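Local coordinates for geranyltranstransferase (Staphylococcus aureus, PDB 1RTR), which acts as a farnesyl pyrophosphate synthase, probably joining isopentenyl and geranyl diphosphates to make the farnesyl diphosphate of isoprenoid biosynthesis, at residues M34-N39 with K101-W106; D55-E60 with A193-T198; Q154-Q159 with E171-T176; Y208-M213 with L282-L287. All coordinates share one frame; numbering follows the deposited sequence.

Interaction 1. Residues M34-N39 with K101-W106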
loop_
_atom_site.group_PDB
_atom_site.type_symbol
_atom_site.label_atom_id
_atom_site.label_comp_id
_atom_site.label_asym_id
_atom_site.label_seq_id
_atom_site.Cartn_x
_atom_site.Cartn_y
_atom_site.Cartn_z
ATOM N N MET A 34 -10.274 -7.478 8.519
ATOM C CA MET A 34 -8.848 -7.209 8.698
ATOM C C MET A 34 -8.300 -8.027 9.862
ATOM O O MET A 34 -7.319 -8.762 9.709
ATOM C CB MET A 34 -8.586 -5.708 8.943
ATOM C CG MET A 34 -8.727 -4.794 7.707
ATOM S SD MET A 34 -9.006 -3.023 8.083
ATOM C CE MET A 34 -7.402 -2.526 8.526
ATOM N N LEU A 35 -8.954 -7.897 11.016
ATOM C CA LEU A 35 -8.570 -8.577 12.254
ATOM C C LEU A 35 -8.651 -10.097 12.154
ATOM O O LEU A 35 -7.802 -10.805 12.694
ATOM C CB LEU A 35 -9.440 -8.089 13.412
ATOM C CG LEU A 35 -8.824 -7.184 14.483
ATOM C CD1 LEU A 35 -7.328 -6.875 14.283
ATOM C CD2 LEU A 35 -9.630 -5.900 14.583
ATOM N N TYR A 36 -9.671 -10.589 11.461
ATOM C CA TYR A 36 -9.832 -12.026 11.250
ATOM C C TYR A 36 -8.567 -12.671 10.675
ATOM O O TYR A 36 -8.055 -13.637 11.250
ATOM C CB TYR A 36 -11.054 -12.328 10.364
ATOM C CG TYR A 36 -11.287 -13.802 10.099
ATOM C CD1 TYR A 36 -11.812 -14.646 11.087
ATOM C CD2 TYR A 36 -10.977 -14.358 8.855
ATOM C CE1 TYR A 36 -12.025 -16.003 10.842
ATOM C CE2 TYR A 36 -11.191 -15.720 8.595
ATOM C CZ TYR A 36 -11.713 -16.534 9.594
ATOM O OH TYR A 36 -11.913 -17.873 9.319
ATOM N N SER A 37 -8.074 -12.139 9.552
ATOM C CA SER A 37 -6.866 -12.663 8.908
ATOM C C SER A 37 -5.596 -12.350 9.698
ATOM O O SER A 37 -4.682 -13.163 9.768
ATOM C CB SER A 37 -6.735 -12.131 7.485
ATOM O OG SER A 37 -7.852 -12.484 6.701
ATOM N N LEU A 38 -5.550 -11.162 10.288
ATOM C CA LEU A 38 -4.422 -10.743 11.104
ATOM C C LEU A 38 -4.212 -11.683 12.286
ATOM O O LEU A 38 -3.074 -11.905 12.709
ATOM C CB LEU A 38 -4.625 -9.303 11.585
ATOM C CG LEU A 38 -3.439 -8.338 11.695
ATOM C CD1 LEU A 38 -2.539 -8.344 10.451
ATOM C CD2 LEU A 38 -3.962 -6.936 11.983
ATOM N N ASN A 39 -5.310 -12.237 12.805
ATOM C CA ASN A 39 -5.270 -13.169 13.936
ATOM C C ASN A 39 -5.319 -14.649 13.551
ATOM O O ASN A 39 -5.272 -15.509 14.431
ATOM C CB ASN A 39 -6.396 -12.872 14.929
ATOM C CG ASN A 39 -6.217 -11.552 15.629
ATOM O OD1 ASN A 39 -7.147 -10.749 15.699
ATOM N ND2 ASN A 39 -5.021 -11.311 16.152
ATOM N N LYS A 101 -14.139 -16.430 1.997
ATOM C CA LYS A 101 -15.152 -17.450 2.243
ATOM C C LYS A 101 -16.087 -17.034 3.380
ATOM O O LYS A 101 -17.231 -17.474 3.436
ATOM C CB LYS A 101 -14.504 -18.808 2.529
ATOM C CG LYS A 101 -14.228 -19.638 1.277
ATOM C CD LYS A 101 -15.480 -20.371 0.803
ATOM C CE LYS A 101 -15.790 -20.072 -0.666
ATOM N NZ LYS A 101 -17.059 -20.736 -1.104
ATOM N N VAL A 102 -15.598 -16.167 4.264
ATOM C CA VAL A 102 -16.370 -15.677 5.407
ATOM C C VAL A 102 -17.020 -14.303 5.164
ATOM O O VAL A 102 -18.014 -13.965 5.823
ATOM C CB VAL A 102 -15.487 -15.612 6.683
ATOM C CG1 VAL A 102 -16.260 -15.054 7.858
ATOM C CG2 VAL A 102 -14.933 -16.988 7.026
ATOM N N TYR A 103 -16.471 -13.516 4.233
ATOM C CA TYR A 103 -16.883 -12.114 4.090
ATOM C C TYR A 103 -17.259 -11.714 2.677
ATOM O O TYR A 103 -17.788 -10.622 2.459
ATOM C CB TYR A 103 -15.787 -11.171 4.590
ATOM C CG TYR A 103 -15.525 -11.253 6.070
ATOM C CD1 TYR A 103 -14.389 -11.892 6.560
ATOM C CD2 TYR A 103 -16.411 -10.689 6.985
ATOM C CE1 TYR A 103 -14.145 -11.970 7.932
ATOM C CE2 TYR A 103 -16.177 -10.762 8.352
ATOM C CZ TYR A 103 -15.047 -11.405 8.816
ATOM O OH TYR A 103 -14.821 -11.469 10.166
ATOM N N GLY A 104 -16.980 -12.588 1.721
ATOM C CA GLY A 104 -17.192 -12.278 0.323
ATOM C C GLY A 104 -15.925 -11.734 -0.297
ATOM O O GLY A 104 -15.034 -11.253 0.402
ATOM N N GLU A 105 -15.852 -11.812 -1.619
ATOM C CA GLU A 105 -14.705 -11.323 -2.366
ATOM C C GLU A 105 -14.430 -9.828 -2.195
ATOM O O GLU A 105 -13.269 -9.446 -2.005
ATOM C CB GLU A 105 -14.848 -11.667 -3.839
ATOM C CG GLU A 105 -14.286 -13.034 -4.178
ATOM C CD GLU A 105 -14.850 -13.597 -5.465
ATOM O OE1 GLU A 105 -14.761 -12.925 -6.517
ATOM O OE2 GLU A 105 -15.387 -14.722 -5.419
ATOM N N TRP A 106 -15.476 -8.994 -2.250
ATOM C CA TRP A 106 -15.285 -7.539 -2.186
ATOM C C TRP A 106 -14.762 -7.066 -0.831
ATOM O O TRP A 106 -13.890 -6.187 -0.782
ATOM C CB TRP A 106 -16.515 -6.719 -2.669
ATOM C CG TRP A 106 -17.801 -6.874 -1.873
ATOM C CD1 TRP A 106 -18.838 -7.709 -2.164
ATOM C CD2 TRP A 106 -18.187 -6.166 -0.678
ATOM N NE1 TRP A 106 -19.834 -7.587 -1.224
ATOM C CE2 TRP A 106 -19.466 -6.644 -0.300
ATOM C CE3 TRP A 106 -17.579 -5.188 0.124
ATOM C CZ2 TRP A 106 -20.148 -6.178 0.841
ATOM C CZ3 TRP A 106 -18.265 -4.716 1.256
ATOM C CH2 TRP A 106 -19.531 -5.218 1.603
#
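An edge-to-face tyrosine pair, Tyr36 with Tyr103, joins helix 30-38 to the short helix 99-103 on the surface of this mainly helical subunit. The stack is offset: the ring centroids lie 5.9 Å apart, the planes stand at 74°, and the edge of Tyr103 is directed toward the face of Tyr36. The leading atom is Tyr103 CE1, 3.9 Å from Tyr36 CB and 4.0 Å from Tyr36 CG. For its part, Tyr36 CB sits at the edge of the Tyr103 ring, near its plane, with Tyr103 OH also 3.9 Å away. Val102 serves both rings with different methyls. Its CG2 comes within 3.9 Å of Tyr36 OH, while its CG1 lies 3.7 Å above the plane of the Tyr103 ring, toward the rim. With Tyr36 CG anti to its own nitrogen (chi1 180°), the phenol extends past Tyr103 to this valine. Just past Tyr103 the chain leaves the helix at Gly104, whose positive phi suits glycine and which also occupies the N-cap position of helix 105-124. The hydroxyls bond outside the pair, Tyr36 OH to the carbonyl of Leu97 and Tyr103 OH to the carboxylate of Glu32. No hydrogen bond links the two segments, so the contact depends on dispersion and ring electrostatics, while polar bonds at the phenol ends help set where each ring lies.

Interaction 2. Residues D55-E60 with A193-T198. Unlike the reference sequence in segment 193-198: Thr198 (reference Ala).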
loop_
_atom_site.group_PDB
_atom_site.type_symbol
_atom_site.label_atom_id
_atom_site.label_comp_id
_atom_site.label_asym_id
_atom_site.label_seq_id
_atom_site.Cartn_x
_atom_site.Cartn_y
_atom_site.Cartn_z
ATOM N N ASP A 55 17.976 -7.293 18.323
ATOM C CA ASP A 55 18.588 -7.784 19.550
ATOM C C ASP A 55 20.044 -8.223 19.345
ATOM O O ASP A 55 20.900 -7.914 20.172
ATOM C CB ASP A 55 17.760 -8.913 20.170
ATOM C CG ASP A 55 18.202 -9.233 21.583
ATOM O OD1 ASP A 55 18.761 -10.331 21.811
ATOM O OD2 ASP A 55 18.061 -8.425 22.527
ATOM N N SER A 56 20.315 -8.922 18.236
ATOM C CA SER A 56 21.676 -9.297 17.854
ATOM C C SER A 56 22.544 -8.084 17.665
ATOM O O SER A 56 23.765 -8.150 17.832
ATOM C CB SER A 56 21.692 -10.070 16.537
ATOM O OG SER A 56 20.710 -11.080 16.516
ATOM N N LEU A 57 21.926 -6.981 17.267
ATOM C CA LEU A 57 22.673 -5.767 16.988
ATOM C C LEU A 57 22.736 -4.819 18.197
ATOM O O LEU A 57 23.011 -3.623 18.042
ATOM C CB LEU A 57 22.087 -5.076 15.758
ATOM C CG LEU A 57 22.618 -5.314 14.328
ATOM C CD1 LEU A 57 23.493 -6.571 14.138
ATOM C CD2 LEU A 57 21.433 -5.297 13.352
ATOM N N ASN A 58 22.487 -5.356 19.398
ATOM C CA ASN A 58 22.644 -4.604 20.649
ATOM C C ASN A 58 21.648 -3.446 20.807
ATOM O O ASN A 58 21.926 -2.455 21.486
ATOM C CB ASN A 58 24.085 -4.080 20.799
ATOM C CG ASN A 58 25.123 -5.194 20.801
ATOM O OD1 ASN A 58 24.843 -6.334 21.180
ATOM N ND2 ASN A 58 26.335 -4.861 20.367
ATOM N N THR A 59 20.486 -3.579 20.182
ATOM C CA THR A 59 19.542 -2.484 20.116
ATOM C C THR A 59 18.254 -2.918 20.773
ATOM O O THR A 59 17.884 -4.095 20.710
ATOM C CB THR A 59 19.333 -2.093 18.650
ATOM O OG1 THR A 59 20.564 -1.567 18.137
ATOM C CG2 THR A 59 18.383 -0.913 18.512
ATOM N N GLU A 60 17.581 -1.976 21.430
ATOM C CA GLU A 60 16.299 -2.271 22.064
ATOM C C GLU A 60 15.295 -2.781 21.029
ATOM O O GLU A 60 14.849 -2.028 20.165
ATOM C CB GLU A 60 15.759 -1.043 22.812
ATOM C CG GLU A 60 14.408 -1.256 23.484
ATOM C CD GLU A 60 14.332 -2.566 24.251
ATOM O OE1 GLU A 60 13.264 -3.245 24.191
ATOM O OE2 GLU A 60 15.346 -2.913 24.915
ATOM N N ALA A 193 19.158 0.046 13.908
ATOM C CA ALA A 193 20.366 -0.083 14.729
ATOM C C ALA A 193 21.479 0.862 14.294
ATOM O O ALA A 193 22.405 1.138 15.054
ATOM C CB ALA A 193 20.861 -1.513 14.728
ATOM N N ASN A 194 21.403 1.357 13.062
ATOM C CA ASN A 194 22.439 2.249 12.545
ATOM C C ASN A 194 23.824 1.593 12.506
ATOM O O ASN A 194 24.835 2.232 12.786
ATOM C CB ASN A 194 22.471 3.551 13.357
ATOM C CG ASN A 194 23.352 4.604 12.736
ATOM O OD1 ASN A 194 24.053 5.331 13.442
ATOM N ND2 ASN A 194 23.344 4.682 11.406
ATOM N N VAL A 195 23.859 0.316 12.150
ATOM C CA VAL A 195 25.124 -0.405 12.018
ATOM C C VAL A 195 25.912 0.004 10.765
ATOM O O VAL A 195 25.378 0.650 9.848
ATOM C CB VAL A 195 24.939 -1.933 12.085
ATOM C CG1 VAL A 195 24.527 -2.345 13.493
ATOM C CG2 VAL A 195 23.927 -2.433 11.054
ATOM N N ASP A 196 27.196 -0.346 10.753
ATOM C CA ASP A 196 28.101 0.100 9.696
ATOM C C ASP A 196 27.882 -0.655 8.373
ATOM O O ASP A 196 27.356 -1.778 8.356
ATOM C CB ASP A 196 29.566 0.055 10.178
ATOM C CG ASP A 196 30.148 -1.354 10.199
ATOM O OD1 ASP A 196 29.466 -2.304 10.657
ATOM O OD2 ASP A 196 31.306 -1.602 9.773
ATOM N N ASP A 197 28.285 -0.012 7.274
ATOM C CA ASP A 197 28.122 -0.542 5.910
ATOM C C ASP A 197 28.519 -1.996 5.730
ATOM O O ASP A 197 27.757 -2.784 5.160
ATOM C CB ASP A 197 28.865 0.334 4.908
ATOM C CG ASP A 197 28.213 1.687 4.736
ATOM O OD1 ASP A 197 27.028 1.744 4.372
ATOM O OD2 ASP A 197 28.793 2.758 4.961
ATOM N N THR A 198 29.686 -2.369 6.244
ATOM C CA THR A 198 30.158 -3.735 6.053
ATOM C C THR A 198 29.387 -4.769 6.858
ATOM O O THR A 198 29.209 -5.885 6.369
ATOM C CB THR A 198 31.745 -3.887 6.111
ATOM O OG1 THR A 198 32.127 -4.977 6.958
ATOM C CG2 THR A 198 32.441 -2.659 6.703
#
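Leu57 and Thr59 meet Ala193 and Val195 without any aromatic ring among them; the flat group that matters is the carbonyl of Leu57. Above its plane, 61° out of it, sits Thr59 OG1, which donates a bond to Leu57 O at 3.2 Å with a C=O to donor angle of 117°, well away from a lone-pair direction. The same hydroxyl oxygen packs 3.4 Å from Ala193 CB. Its placement follows from chi1 of -66°, which sets OG1 opposite the threonine's own carbonyl carbon and brings it within reach of both the leucine carbonyl and the alanine methyl. Ala193 CB is thus shared, because Leu57 CB also touches it at 3.9 Å. Farther along, Leu57 crosses Val195 at about a right angle, and the closest atoms there are Leu57 CG and Val195 CG1, 3.6 Å apart. Phe276, from a loop, packs on both Leu57 and Val195, and Leu203 of helix 197-227 also reaches Leu57, so the aliphatic pair is part of a larger apolar cluster. All of this happens where helices finish. Asn58 and Asn194, both with positive phi, are the C-prime residues of Schellman motifs that end helix 45-56 and helix 179-193. Asp196 then N-caps helix 197-227, its OD1 also bonding Thr199 OG1. The arrangement is that of two helix C-terminal ends meeting through the residues that flank their Schellman C-prime asparagines, Leu57 and Thr59 against Ala193 and Val195, here at one end of the helical bundle.

Interaction 3. Residues Q154-Q159 with E171-T176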
loop_
_atom_site.group_PDB
_atom_site.type_symbol
_atom_site.label_atom_id
_atom_site.label_comp_id
_atom_site.label_asym_id
_atom_site.label_seq_id
_atom_site.Cartn_x
_atom_site.Cartn_y
_atom_site.Cartn_z
ATOM N N GLN A 154 4.567 -12.468 -7.288
ATOM C CA GLN A 154 3.241 -13.056 -7.442
ATOM C C GLN A 154 2.830 -13.019 -8.903
ATOM O O GLN A 154 2.211 -13.955 -9.380
ATOM C CB GLN A 154 2.191 -12.327 -6.606
ATOM C CG GLN A 154 1.674 -13.089 -5.385
ATOM C CD GLN A 154 1.078 -14.460 -5.706
ATOM O OE1 GLN A 154 0.131 -14.582 -6.491
ATOM N NE2 GLN A 154 1.621 -15.486 -5.077
ATOM N N MET A 155 3.162 -11.937 -9.608
ATOM C CA MET A 155 2.852 -11.854 -11.039
ATOM C C MET A 155 3.581 -12.982 -11.762
ATOM O O MET A 155 2.944 -13.797 -12.428
ATOM C CB MET A 155 3.230 -10.498 -11.637
ATOM C CG MET A 155 2.099 -9.475 -11.673
ATOM S SD MET A 155 0.696 -9.825 -12.753
ATOM C CE MET A 155 1.440 -9.758 -14.388
ATOM N N LEU A 156 4.905 -13.036 -11.575
ATOM C CA LEU A 156 5.740 -14.087 -12.134
ATOM C C LEU A 156 5.246 -15.488 -11.770
ATOM O O LEU A 156 5.204 -16.347 -12.630
ATOM C CB LEU A 156 7.216 -13.901 -11.760
ATOM C CG LEU A 156 8.220 -14.686 -12.629
ATOM C CD1 LEU A 156 7.869 -14.630 -14.116
ATOM C CD2 LEU A 156 9.663 -14.244 -12.408
ATOM N N ASP A 157 4.860 -15.709 -10.513
ATOM C CA ASP A 157 4.339 -17.005 -10.102
ATOM C C ASP A 157 3.100 -17.393 -10.909
ATOM O O ASP A 157 3.040 -18.495 -11.442
ATOM C CB ASP A 157 4.023 -17.027 -8.599
ATOM C CG ASP A 157 4.129 -18.429 -7.993
ATOM O OD1 ASP A 157 3.840 -18.582 -6.789
ATOM O OD2 ASP A 157 4.501 -19.439 -8.630
ATOM N N MET A 158 2.130 -16.479 -10.993
ATOM C CA MET A 158 0.845 -16.708 -11.662
ATOM C C MET A 158 1.018 -16.918 -13.166
ATOM O O MET A 158 0.342 -17.745 -13.759
ATOM C CB MET A 158 -0.116 -15.529 -11.424
ATOM C CG MET A 158 -0.613 -15.356 -10.008
ATOM S SD MET A 158 -1.949 -16.466 -9.629
ATOM C CE MET A 158 -1.340 -17.195 -8.158
ATOM N N GLN A 159 1.910 -16.144 -13.776
ATOM C CA GLN A 159 2.282 -16.311 -15.177
ATOM C C GLN A 159 2.869 -17.703 -15.465
ATOM O O GLN A 159 2.615 -18.286 -16.521
ATOM C CB GLN A 159 3.303 -15.246 -15.568
ATOM C CG GLN A 159 3.581 -15.176 -17.052
ATOM C CD GLN A 159 4.448 -13.999 -17.410
ATOM O OE1 GLN A 159 5.661 -14.141 -17.556
ATOM N NE2 GLN A 159 3.837 -12.826 -17.542
ATOM N N GLU A 171 13.911 -19.380 -9.110
ATOM C CA GLU A 171 14.626 -18.647 -8.084
ATOM C C GLU A 171 14.249 -17.173 -8.066
ATOM O O GLU A 171 14.148 -16.582 -6.985
ATOM C CB GLU A 171 16.128 -18.812 -8.249
ATOM C CG GLU A 171 16.623 -20.167 -7.781
ATOM C CD GLU A 171 18.080 -20.371 -8.114
ATOM O OE1 GLU A 171 18.499 -19.997 -9.239
ATOM O OE2 GLU A 171 18.806 -20.892 -7.246
ATOM N N MET A 172 14.049 -16.599 -9.255
ATOM C CA MET A 172 13.531 -15.247 -9.397
ATOM C C MET A 172 12.187 -15.100 -8.665
ATOM O O MET A 172 11.987 -14.130 -7.932
ATOM C CB MET A 172 13.399 -14.854 -10.876
ATOM C CG MET A 172 13.001 -13.393 -11.145
ATOM S SD MET A 172 14.146 -12.186 -10.394
ATOM C CE MET A 172 15.376 -12.056 -11.742
ATOM N N ILE A 173 11.294 -16.076 -8.837
ATOM C CA ILE A 173 9.995 -16.035 -8.174
ATOM C C ILE A 173 10.147 -16.020 -6.657
ATOM O O ILE A 173 9.527 -15.196 -5.994
ATOM C CB ILE A 173 9.081 -17.198 -8.617
ATOM C CG1 ILE A 173 8.668 -17.043 -10.076
ATOM C CG2 ILE A 173 7.845 -17.303 -7.732
ATOM C CD1 ILE A 173 8.169 -18.334 -10.696
ATOM N N HIS A 174 10.970 -16.909 -6.107
ATOM C CA HIS A 174 11.046 -17.069 -4.651
ATOM C C HIS A 174 11.810 -15.935 -3.977
ATOM O O HIS A 174 11.477 -15.529 -2.865
ATOM C CB HIS A 174 11.631 -18.431 -4.269
ATOM C CG HIS A 174 10.729 -19.577 -4.583
ATOM N ND1 HIS A 174 11.180 -20.746 -5.159
ATOM C CD2 HIS A 174 9.393 -19.733 -4.415
ATOM C CE1 HIS A 174 10.164 -21.575 -5.326
ATOM N NE2 HIS A 174 9.068 -20.984 -4.883
ATOM N N LYS A 175 12.823 -15.432 -4.665
ATOM C CA LYS A 175 13.609 -14.305 -4.199
ATOM C C LYS A 175 12.756 -13.039 -4.049
ATOM O O LYS A 175 12.924 -12.294 -3.100
ATOM C CB LYS A 175 14.767 -14.072 -5.172
ATOM C CG LYS A 175 15.527 -12.794 -5.005
ATOM C CD LYS A 175 16.060 -12.350 -6.361
ATOM C CE LYS A 175 17.241 -11.370 -6.258
ATOM N NZ LYS A 175 17.722 -11.090 -4.864
ATOM N N THR A 176 11.845 -12.801 -4.983
ATOM C CA THR A 176 11.052 -11.582 -4.952
ATOM C C THR A 176 9.765 -11.805 -4.160
ATOM O O THR A 176 9.449 -11.023 -3.271
ATOM C CB THR A 176 10.711 -11.095 -6.363
ATOM O OG1 THR A 176 10.116 -12.165 -7.094
ATOM C CG2 THR A 176 11.969 -10.748 -7.155
#
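Leu156 and Ile173 form the centre of this contact, with Leu156 CG only 3.5 Å from Ile173 CG1. The leucine's CD2 branch continues onto the preceding residue, 3.7 Å from Met172 CG, and there the two side chains cross at roughly a right angle. Ile173 uses its other branch on the next residue of the facing helix: its CG2 lies 3.9 Å from both CB and the carboxylate carbon CG of Asp157, beside the base of the carboxylate. The isoleucine therefore straddles Leu156 and Asp157, and its CD1 extends beside the backbone between them, 4.1 Å from Leu156 O. Met172, with CG anti to its nitrogen (chi1 -174°), presents its methylene to the leucine, and bends at chi2 and chi3 carry the sulfur end elsewhere. Farther out, Met172 O is gripped from opposite faces of its plane by Thr176 N and by Thr176 OG1, the latter bond being 2.8 Å long. Asp157 OD1 has a long, weak ion pair with Lys177, and Ser160 and Ile165 from the connecting loop also pack on Ile173. On the far side of helix 150-159, Met155 and Met158 pack on Leu30 and Trp106 of the second subunit. The axes of the two short segments approach to 8.8 Å with their directions 145° apart. This is an antiparallel helical hairpin, helices 150-159 and 167-177 joined by a short loop, within the mainly helical fold of the polyprenyl synthases.

Interaction 4. Residues Y208-M213 with L282-L287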
loop_
_atom_site.group_PDB
_atom_site.type_symbol
_atom_site.label_atom_id
_atom_site.label_comp_id
_atom_site.label_asym_id
_atom_site.label_seq_id
_atom_site.Cartn_x
_atom_site.Cartn_y
_atom_site.Cartn_z
ATOM N N TYR A 208 19.383 -12.939 2.214
ATOM C CA TYR A 208 19.137 -13.566 0.918
ATOM C C TYR A 208 19.204 -15.091 0.992
ATOM O O TYR A 208 18.272 -15.778 0.555
ATOM C CB TYR A 208 20.107 -13.051 -0.151
ATOM C CG TYR A 208 20.076 -13.904 -1.395
ATOM C CD1 TYR A 208 21.058 -14.881 -1.618
ATOM C CD2 TYR A 208 19.058 -13.756 -2.339
ATOM C CE1 TYR A 208 21.035 -15.674 -2.759
ATOM C CE2 TYR A 208 19.017 -14.556 -3.486
ATOM C CZ TYR A 208 20.012 -15.511 -3.688
ATOM O OH TYR A 208 19.992 -16.303 -4.811
ATOM N N HIS A 209 20.290 -15.622 1.554
ATOM C CA HIS A 209 20.458 -17.082 1.650
ATOM C C HIS A 209 19.429 -17.704 2.565
ATOM O O HIS A 209 18.847 -18.753 2.243
ATOM C CB HIS A 209 21.881 -17.458 2.080
ATOM C CG HIS A 209 22.911 -17.125 1.052
ATOM N ND1 HIS A 209 22.935 -17.719 -0.192
ATOM C CD2 HIS A 209 23.924 -16.229 1.062
ATOM C CE1 HIS A 209 23.930 -17.211 -0.900
ATOM N NE2 HIS A 209 24.548 -16.304 -0.162
ATOM N N LEU A 210 19.172 -17.041 3.693
ATOM C CA LEU A 210 18.128 -17.503 4.608
ATOM C C LEU A 210 16.791 -17.619 3.874
ATOM O O LEU A 210 16.051 -18.583 4.074
ATOM C CB LEU A 210 18.003 -16.569 5.810
ATOM C CG LEU A 210 16.935 -16.946 6.839
ATOM C CD1 LEU A 210 17.411 -18.157 7.632
ATOM C CD2 LEU A 210 16.641 -15.767 7.759
ATOM N N GLY A 211 16.505 -16.643 3.012
ATOM C CA GLY A 211 15.276 -16.629 2.238
ATOM C C GLY A 211 15.143 -17.774 1.259
ATOM O O GLY A 211 14.071 -18.376 1.146
ATOM N N MET A 212 16.222 -18.072 0.541
ATOM C CA MET A 212 16.222 -19.193 -0.399
ATOM C C MET A 212 16.061 -20.543 0.320
ATOM O O MET A 212 15.397 -21.440 -0.197
ATOM C CB MET A 212 17.460 -19.161 -1.306
ATOM C CG MET A 212 17.619 -17.851 -2.138
ATOM S SD MET A 212 16.147 -17.280 -3.132
ATOM C CE MET A 212 15.876 -18.670 -4.152
ATOM N N MET A 213 16.619 -20.674 1.527
ATOM C CA MET A 213 16.411 -21.888 2.340
ATOM C C MET A 213 14.941 -22.237 2.469
ATOM O O MET A 213 14.549 -23.393 2.297
ATOM C CB MET A 213 17.018 -21.756 3.744
ATOM C CG MET A 213 18.541 -21.634 3.777
ATOM S SD MET A 213 19.160 -21.537 5.448
ATOM C CE MET A 213 18.583 -23.123 6.026
ATOM N N LEU A 282 21.738 -17.326 13.843
ATOM C CA LEU A 282 22.216 -18.692 13.643
ATOM C C LEU A 282 21.163 -19.709 14.037
ATOM O O LEU A 282 21.019 -20.737 13.379
ATOM C CB LEU A 282 23.516 -18.923 14.424
ATOM C CG LEU A 282 24.467 -20.096 14.128
ATOM C CD1 LEU A 282 24.257 -21.243 15.126
ATOM C CD2 LEU A 282 24.375 -20.619 12.683
ATOM N N GLU A 283 20.412 -19.418 15.093
ATOM C CA GLU A 283 19.329 -20.304 15.517
ATOM C C GLU A 283 18.186 -20.360 14.499
ATOM O O GLU A 283 17.578 -21.414 14.315
ATOM C CB GLU A 283 18.798 -19.888 16.887
ATOM C CG GLU A 283 18.716 -21.007 17.918
ATOM C CD GLU A 283 18.829 -20.481 19.342
ATOM O OE1 GLU A 283 19.765 -20.901 20.073
ATOM O OE2 GLU A 283 17.984 -19.631 19.727
ATOM N N ILE A 284 17.897 -19.229 13.848
ATOM C CA ILE A 284 16.854 -19.181 12.819
ATOM C C ILE A 284 17.271 -19.964 11.571
ATOM O O ILE A 284 16.448 -20.673 10.985
ATOM C CB ILE A 284 16.442 -17.714 12.485
ATOM C CG1 ILE A 284 15.377 -17.231 13.463
ATOM C CG2 ILE A 284 15.899 -17.569 11.048
ATOM C CD1 ILE A 284 15.648 -15.848 13.977
ATOM N N VAL A 285 18.543 -19.847 11.189
ATOM C CA VAL A 285 19.114 -20.660 10.112
ATOM C C VAL A 285 18.838 -22.140 10.350
ATOM O O VAL A 285 18.410 -22.847 9.436
ATOM C CB VAL A 285 20.641 -20.479 9.971
ATOM C CG1 VAL A 285 21.194 -21.412 8.891
ATOM C CG2 VAL A 285 20.993 -19.043 9.656
ATOM N N ASP A 286 19.068 -22.596 11.581
ATOM C CA ASP A 286 18.880 -24.008 11.904
ATOM C C ASP A 286 17.417 -24.441 11.922
ATOM O O ASP A 286 17.106 -25.594 11.630
ATOM C CB ASP A 286 19.628 -24.403 13.191
ATOM C CG ASP A 286 21.118 -24.714 12.936
ATOM O OD1 ASP A 286 21.919 -24.543 13.878
ATOM O OD2 ASP A 286 21.587 -25.126 11.839
ATOM N N LEU A 287 16.519 -23.513 12.236
ATOM C CA LEU A 287 15.082 -23.793 12.183
ATOM C C LEU A 287 14.603 -23.934 10.735
ATOM O O LEU A 287 13.783 -24.798 10.426
ATOM C CB LEU A 287 14.276 -22.724 12.938
ATOM C CG LEU A 287 13.350 -23.302 14.021
ATOM C CD1 LEU A 287 13.697 -22.803 15.437
ATOM C CD2 LEU A 287 11.881 -23.049 13.691
#
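Leu210 pushes its forked end against Ile284, and both prongs touch the same bump: Leu210 CD1 and Leu210 CD2 each lie 3.8 Å from Ile284 CG2. CD1 also dips toward the backbone of the facing helix, 3.9 Å from Val285 CA, so it occupies the shallow hollow between the isoleucine methyl and the valine. With CG anti to its nitrogen (chi1 180°), the leucine side chain brings its end to that hollow although its first bond points past it. One turn on, Met213 takes the other flank of Val285. Its sulfur passes the valine at 4.0 Å, SD to CG1, and the bend at chi3 of 61° folds the terminal methyl over the main chain, with CE 3.4 Å from Val285 O. Leu49 of helix 45-56 packs on both Leu210 and Ile284, and Phe288 closes in on Leu210 and Met213. The two segments run nearly parallel, 23° apart in direction, with axes 10.3 Å from each other at closest. All four touching residues are buried and no hydrogen bond passes between the segments, which implies that helices 197-227 and 279-289 are held here by the fit of aliphatic and thioether surfaces.

In the fold
Interactions 3 and 4 touch: Met212 and Tyr208 pack on Glu171 and Lys175, although the centres are about 20 Å apart. Interaction 4 also shares helix 197-227 with interaction 2, whose centre lies about 19 Å away near the end of the bundle. Interaction 1 stands apart on the opposite side of the subunit centre from interactions 2 and 4, about 37 Å and 31 Å away between centres. Interactions 1 and 3 both meet the second subunit, and Trp106 of one chain reaches Met155 of the other. Met158 of interaction 3 also touches Met87 and Asp88, in a loop that by sequence belongs to the aspartate-rich motif probably used to bind magnesium and diphosphate.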